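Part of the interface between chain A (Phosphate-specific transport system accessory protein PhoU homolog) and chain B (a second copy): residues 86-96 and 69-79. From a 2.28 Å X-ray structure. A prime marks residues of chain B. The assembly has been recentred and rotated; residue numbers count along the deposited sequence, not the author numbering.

Chain A 86-96: DLRLIISISKS
Chain B (69-79) IDEECVRILAR

How do the two stretches lie against each other? Both are helical throughout, with phi near -65° and psi near -40° over most of their length, and their N-to-C directions differ by 131°, so they run roughly antiparallel but splayed. The axes come no closer than 10.8 Å, a spacing bridged by side chains. The register pairs Leu87 with Ala78′ (CA to CA 7.0 Å) and Ile91 with Val74′ (CA to CA 8.0 Å). Together the stretches bury 281 Å².

What does Leu87 contribute? Of all the residues it has the most surface covered, 61 Å², pointing toward chain B with chi1 t and chi2 p. Alanine adds only one methyl here, and Leu87 CD2 packs against both Ala78′ CB at 4.0 Å and Ala78′ CA at 3.9 Å. Leu87 CD1 meets Leu77′ CB at 4.2 Å and the carbonyl Leu77′ O at 3.9 Å. Leu77′ points toward chain A, with chi1 m and chi2 t.

How does Ile91 continue the apolar strip? One turn on, it also points toward chain B, with chi1 m, chi2 t and 49 Å² covered. Ile91 CD1 sits 3.7 Å from both Val74′ CG1 and Val74′ CG2, and Val74′ CG1 is also 4.5 Å from Leu87 CD2, so the valine, sideways with chi1 t, touches Leu87 and Ile91. Both are buried, where apolar side chains leave no polar group unpaired.

What closes the contact after the apolar residues? Lys95, a further turn along, points toward chain B with chi1 m and the rest of its chain extended, t throughout. Lys95 NZ donates a very short hydrogen bond of 2.4 Å to Asp70′ OD1, part of a salt bridge. Asp70′ starts sideways, but its carboxylate comes nearer, with chi1 at -148°. The lysine's long aliphatic chain suits a partly exposed place, carrying its charge across to the acid.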

# COMPACT_ATOMS: atom_id res chain seq x y z
N ASP A 86 13.49 -16.79 -16.96
CA ASP A 86 14.08 -16.58 -15.66
C ASP A 86 13.97 -15.15 -15.23
O ASP A 86 13.79 -14.84 -14.09
CB ASP A 86 15.50 -17.06 -15.66
CG ASP A 86 15.59 -18.49 -15.96
OD1 ASP A 86 14.52 -19.07 -16.11
OD2 ASP A 86 16.68 -19.05 -16.06
N LEU A 87 14.14 -14.26 -16.17
CA LEU A 87 14.04 -12.90 -15.80
C LEU A 87 12.63 -12.65 -15.33
O LEU A 87 12.42 -11.98 -14.38
CB LEU A 87 14.41 -12.01 -16.96
CG LEU A 87 14.20 -10.56 -16.62
CD1 LEU A 87 15.30 -10.11 -15.70
CD2 LEU A 87 14.16 -9.74 -17.88
N ARG A 88 11.67 -13.24 -15.99
CA ARG A 88 10.31 -13.02 -15.58
C ARG A 88 10.12 -13.51 -14.14
O ARG A 88 9.42 -12.92 -13.37
CB ARG A 88 9.35 -13.68 -16.55
CG ARG A 88 9.34 -13.05 -17.92
CD ARG A 88 8.02 -13.26 -18.63
NE ARG A 88 7.62 -14.65 -18.66
CZ ARG A 88 8.07 -15.51 -19.55
NH1 ARG A 88 8.94 -15.12 -20.44
NH2 ARG A 88 7.68 -16.75 -19.52
N LEU A 89 10.77 -14.59 -13.80
CA LEU A 89 10.64 -15.18 -12.47
C LEU A 89 11.24 -14.31 -11.35
O LEU A 89 10.59 -14.09 -10.34
CB LEU A 89 11.27 -16.57 -12.41
CG LEU A 89 11.20 -17.29 -11.06
CD1 LEU A 89 9.78 -17.72 -10.70
CD2 LEU A 89 12.12 -18.50 -11.07
N ILE A 90 12.47 -13.88 -11.53
CA ILE A 90 13.11 -12.95 -10.59
C ILE A 90 12.27 -11.68 -10.43
O ILE A 90 12.08 -11.18 -9.32
CB ILE A 90 14.50 -12.52 -11.08
CG1 ILE A 90 15.43 -13.72 -11.18
CG2 ILE A 90 15.10 -11.45 -10.18
CD1 ILE A 90 15.80 -14.31 -9.84
N ILE A 91 11.77 -11.15 -11.53
CA ILE A 91 10.95 -9.96 -11.49
C ILE A 91 9.64 -10.21 -10.74
O ILE A 91 9.17 -9.34 -10.02
CB ILE A 91 10.67 -9.43 -12.90
CG1 ILE A 91 11.97 -8.83 -13.47
CG2 ILE A 91 9.54 -8.39 -12.90
CD1 ILE A 91 11.84 -8.25 -14.87
N SER A 92 9.04 -11.38 -10.94
CA SER A 92 7.81 -11.74 -10.26
C SER A 92 8.08 -11.92 -8.78
O SER A 92 7.23 -11.61 -7.96
CB SER A 92 7.24 -13.04 -10.84
OG SER A 92 6.63 -12.76 -12.09
N ILE A 93 9.26 -12.40 -8.44
CA ILE A 93 9.60 -12.57 -7.04
C ILE A 93 9.79 -11.22 -6.35
O ILE A 93 9.20 -10.97 -5.29
CB ILE A 93 10.83 -13.44 -6.87
CG1 ILE A 93 10.46 -14.89 -7.16
CG2 ILE A 93 11.37 -13.32 -5.45
CD1 ILE A 93 11.64 -15.85 -7.24
N SER A 94 10.59 -10.35 -6.94
CA SER A 94 10.90 -9.11 -6.26
C SER A 94 9.67 -8.22 -6.13
O SER A 94 9.52 -7.55 -5.14
CB SER A 94 12.06 -8.37 -6.94
OG SER A 94 11.63 -7.77 -8.13
N LYS A 95 8.78 -8.24 -7.09
CA LYS A 95 7.56 -7.46 -6.96
C LYS A 95 6.60 -8.10 -5.97
O LYS A 95 5.86 -7.40 -5.29
CB LYS A 95 6.88 -7.25 -8.30
CG LYS A 95 7.64 -6.25 -9.15
CD LYS A 95 6.91 -5.85 -10.40
CE LYS A 95 7.74 -4.80 -11.14
NZ LYS A 95 7.19 -4.64 -12.50
N SER A 96 6.63 -9.42 -5.88
CA SER A 96 5.68 -10.11 -5.04
C SER A 96 6.05 -10.04 -3.56
O SER A 96 5.14 -10.01 -2.72
CB SER A 96 5.39 -11.52 -5.53
OG SER A 96 6.47 -12.32 -5.24
N ILE B 69 7.64 3.49 -17.19
CA ILE B 69 8.84 3.40 -16.38
C ILE B 69 9.13 1.99 -15.94
O ILE B 69 10.29 1.55 -15.88
CB ILE B 69 8.78 4.34 -15.19
CG1 ILE B 69 8.87 5.80 -15.64
CG2 ILE B 69 9.91 4.04 -14.22
CD1 ILE B 69 8.67 6.83 -14.54
N ASP B 70 8.09 1.23 -15.69
CA ASP B 70 8.29 -0.13 -15.25
C ASP B 70 8.80 -1.07 -16.38
O ASP B 70 9.68 -1.91 -16.17
CB ASP B 70 7.00 -0.65 -14.60
CG ASP B 70 7.29 -1.61 -13.52
OD1 ASP B 70 7.71 -2.72 -13.90
OD2 ASP B 70 7.16 -1.26 -12.31
N GLU B 71 8.27 -0.87 -17.58
CA GLU B 71 8.75 -1.55 -18.78
C GLU B 71 10.24 -1.27 -19.06
O GLU B 71 11.01 -2.20 -19.37
CB GLU B 71 7.91 -1.14 -20.00
CG GLU B 71 6.45 -1.60 -19.97
CD GLU B 71 5.59 -1.12 -21.15
OE1 GLU B 71 6.05 -0.26 -21.95
OE2 GLU B 71 4.44 -1.59 -21.29
N GLU B 72 10.63 0.01 -18.95
CA GLU B 72 12.03 0.44 -19.17
C GLU B 72 12.93 -0.27 -18.18
O GLU B 72 14.02 -0.71 -18.54
CB GLU B 72 12.22 1.93 -18.95
CG GLU B 72 11.60 2.86 -19.98
CD GLU B 72 11.63 4.32 -19.52
OE1 GLU B 72 12.27 5.14 -20.19
OE2 GLU B 72 11.04 4.68 -18.48
N CYS B 73 12.49 -0.37 -16.93
CA CYS B 73 13.31 -1.02 -15.91
C CYS B 73 13.51 -2.49 -16.30
O CYS B 73 14.61 -3.00 -16.27
CB CYS B 73 12.71 -0.88 -14.50
SG CYS B 73 12.84 0.80 -13.82
N VAL B 74 12.44 -3.15 -16.70
CA VAL B 74 12.50 -4.54 -17.11
C VAL B 74 13.39 -4.70 -18.36
O VAL B 74 14.21 -5.61 -18.41
CB VAL B 74 11.08 -5.08 -17.37
CG1 VAL B 74 11.11 -6.44 -18.06
CG2 VAL B 74 10.30 -5.15 -16.05
N ARG B 75 13.30 -3.82 -19.32
CA ARG B 75 14.21 -3.91 -20.44
C ARG B 75 15.67 -3.75 -20.04
O ARG B 75 16.54 -4.48 -20.52
CB ARG B 75 13.81 -2.92 -21.51
CG ARG B 75 12.47 -3.22 -22.12
CD ARG B 75 12.31 -2.61 -23.49
NE ARG B 75 12.16 -1.17 -23.45
CZ ARG B 75 11.00 -0.53 -23.34
NH1 ARG B 75 9.87 -1.20 -23.27
NH2 ARG B 75 10.99 0.78 -23.30
N ILE B 76 15.96 -2.83 -19.14
CA ILE B 76 17.31 -2.63 -18.65
C ILE B 76 17.84 -3.86 -17.95
O ILE B 76 18.95 -4.22 -18.12
CB ILE B 76 17.42 -1.43 -17.70
CG1 ILE B 76 17.25 -0.13 -18.47
CG2 ILE B 76 18.75 -1.43 -16.99
CD1 ILE B 76 17.24 1.10 -17.62
N LEU B 77 17.00 -4.49 -17.17
CA LEU B 77 17.29 -5.76 -16.54
C LEU B 77 17.41 -6.92 -17.51
O LEU B 77 18.08 -7.87 -17.23
CB LEU B 77 16.27 -6.06 -15.47
CG LEU B 77 16.17 -5.06 -14.34
CD1 LEU B 77 15.15 -5.54 -13.35
CD2 LEU B 77 17.49 -4.84 -13.67
N ALA B 78 16.73 -6.85 -18.63
CA ALA B 78 16.95 -7.80 -19.69
C ALA B 78 18.35 -7.70 -20.25
O ALA B 78 18.91 -8.68 -20.70
CB ALA B 78 15.93 -7.64 -20.79
N ARG B 79 18.93 -6.52 -20.23
CA ARG B 79 19.99 -6.28 -21.18
C ARG B 79 21.33 -6.78 -20.69
O ARG B 79 21.89 -7.71 -21.24
CB ARG B 79 20.09 -4.80 -21.49
CG ARG B 79 19.46 -4.45 -22.81
CD ARG B 79 19.46 -5.70 -23.66
NE ARG B 79 18.34 -5.80 -24.58
CZ ARG B 79 18.27 -6.71 -25.54
NH1 ARG B 79 19.25 -7.58 -25.70
NH2 ARG B 79 17.23 -6.74 -26.36